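Local coordinates for Lin2111 protein (Listeria innocua, PDB 3EDP) that is of unknown function but probably acts as a DNA-binding transcription regulator of the GntR family, with a UTRA domain, at residues Ser46-Thr49 with Ile50-Ala53. Residues are numbered along the deposited sequence; the frame is centred on the assembly and turned at random.
Sequences SRTT and IRRA
The methyl CG2 of Thr48 sits over the centre of the Arg52 guanidinium, 3.6 Å from CZ, the two side chains lying side by side one helical turn apart. The threonine rotamer divides the work: with CG2 anti to the backbone N, the methyl meets Arg52 while OG1 turns to Arg51. There a bend at chi3 (61°) folds the arginine back, and Arg51 NH1 gives Thr48 OG1 a weak hydrogen bond of 3.3 Å; OG1 is also hydrogen-bonded to a glycerol, probably from the crystallisation liquor.

Four successive i to i+4 backbone hydrogen bonds begin the helix, from Ile50 N to Ser46 O (3.0 Å) through to Ala53 N and Thr49 O (3.0 Å). Ser46 is the N-cap: its OG accepts from Thr49 N at 2.9 Å, a nearly straight bond (163°).

Water joins the arginines to the opening turn. One molecule, at the edge of the Arg51 guanidinium, accepts from NH2 and weakly from Arg47 NE; another accepts from Arg52 NH1 and pairs with Thr49 OG1.

Helix 47-59, which starts here, corresponds in position to the recognition helix of a GntR winged helix-turn-helix, which in relatives meets DNA. Ile50 packs on helix 36-42, Thr49 and Ala53 on helix 10-23, and Arg51 O accepts from Arg65 of strand 63-66.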
loop_
_atom_site.group_PDB
_atom_site.type_symbol
_atom_site.label_atom_id
_atom_site.label_comp_id
_atom_site.label_asym_id
_atom_site.label_seq_id
_atom_site.Cartn_x
_atom_site.Cartn_y
_atom_site.Cartn_z
ATOM N N SER A 46 2.645 30.459 -40.256
ATOM C CA SER A 46 1.612 29.561 -40.759
ATOM C C SER A 46 1.423 28.339 -39.867
ATOM O O SER A 46 2.266 28.013 -39.020
ATOM C CB SER A 46 1.931 29.105 -42.187
ATOM O OG SER A 46 2.980 28.156 -42.192
ATOM N N ARG A 47 0.310 27.657 -40.088
ATOM C CA ARG A 47 0.016 26.396 -39.417
ATOM C C ARG A 47 1.124 25.378 -39.697
ATOM O O ARG A 47 1.556 24.643 -38.806
ATOM C CB ARG A 47 -1.326 25.867 -39.916
ATOM C CG ARG A 47 -1.844 24.631 -39.201
ATOM C CD ARG A 47 -3.126 24.175 -39.866
ATOM N NE ARG A 47 -3.808 23.128 -39.120
ATOM C CZ ARG A 47 -4.985 22.617 -39.468
ATOM N NH1 ARG A 47 -5.604 23.060 -40.557
ATOM N NH2 ARG A 47 -5.542 21.665 -38.730
ATOM N N THR A 48 1.579 25.354 -40.946
ATOM C CA THR A 48 2.622 24.434 -41.407
ATOM C C THR A 48 3.972 24.733 -40.765
ATOM O O THR A 48 4.710 23.834 -40.378
ATOM C CB THR A 48 2.786 24.539 -42.933
ATOM O OG1 THR A 48 1.630 23.986 -43.568
ATOM C CG2 THR A 48 4.040 23.803 -43.404
ATOM N N THR A 49 4.305 26.012 -40.685
ATOM C CA THR A 49 5.529 26.433 -40.025
ATOM C C THR A 49 5.525 26.028 -38.544
ATOM O O THR A 49 6.497 25.462 -38.037
ATOM C CB THR A 49 5.723 27.941 -40.175
ATOM O OG1 THR A 49 5.957 28.235 -41.558
ATOM C CG2 THR A 49 6.902 28.424 -39.333
ATOM N N ILE A 50 4.423 26.301 -37.858
ATOM C CA ILE A 50 4.321 25.969 -36.439
ATOM C C ILE A 50 4.369 24.451 -36.239
ATOM O O ILE A 50 5.043 23.950 -35.330
ATOM C CB ILE A 50 3.034 26.537 -35.818
ATOM C CG1 ILE A 50 3.094 28.068 -35.770
ATOM C CG2 ILE A 50 2.796 25.953 -34.427
ATOM C CD1 ILE A 50 4.331 28.632 -35.099
ATOM N N ARG A 51 3.687 23.718 -37.112
ATOM C CA ARG A 51 3.650 22.256 -36.979
ATOM C C ARG A 51 5.055 21.672 -37.122
ATOM O O ARG A 51 5.428 20.717 -36.430
ATOM C CB ARG A 51 2.688 21.618 -37.987
ATOM C CG ARG A 51 2.729 20.082 -37.978
ATOM C CD ARG A 51 1.768 19.467 -38.994
ATOM N NE ARG A 51 2.082 19.854 -40.370
ATOM C CZ ARG A 51 1.322 20.652 -41.117
ATOM N NH1 ARG A 51 1.687 20.950 -42.360
ATOM N NH2 ARG A 51 0.193 21.152 -40.624
ATOM N N ARG A 52 5.845 22.270 -38.008
ATOM C CA ARG A 52 7.226 21.842 -38.210
ATOM C C ARG A 52 8.127 22.201 -37.028
ATOM O O ARG A 52 9.004 21.425 -36.657
ATOM C CB ARG A 52 7.788 22.434 -39.499
ATOM C CG ARG A 52 7.195 21.827 -40.766
ATOM C CD ARG A 52 7.500 22.708 -41.969
ATOM N NE ARG A 52 7.238 22.032 -43.232
ATOM C CZ ARG A 52 7.264 22.631 -44.417
ATOM N NH1 ARG A 52 7.528 23.939 -44.497
ATOM N NH2 ARG A 52 7.025 21.920 -45.521
ATOM N N ALA A 53 7.921 23.383 -36.459
ATOM C CA ALA A 53 8.675 23.796 -35.285
ATOM C C ALA A 53 8.403 22.828 -34.134
ATOM O O ALA A 53 9.331 22.358 -33.476
ATOM C CB ALA A 53 8.297 25.224 -34.877
HETATM O O HOH W 1 -1.450 20.924 -38.279
HETATM O O HOH W 2 7.547 26.373 -42.917
#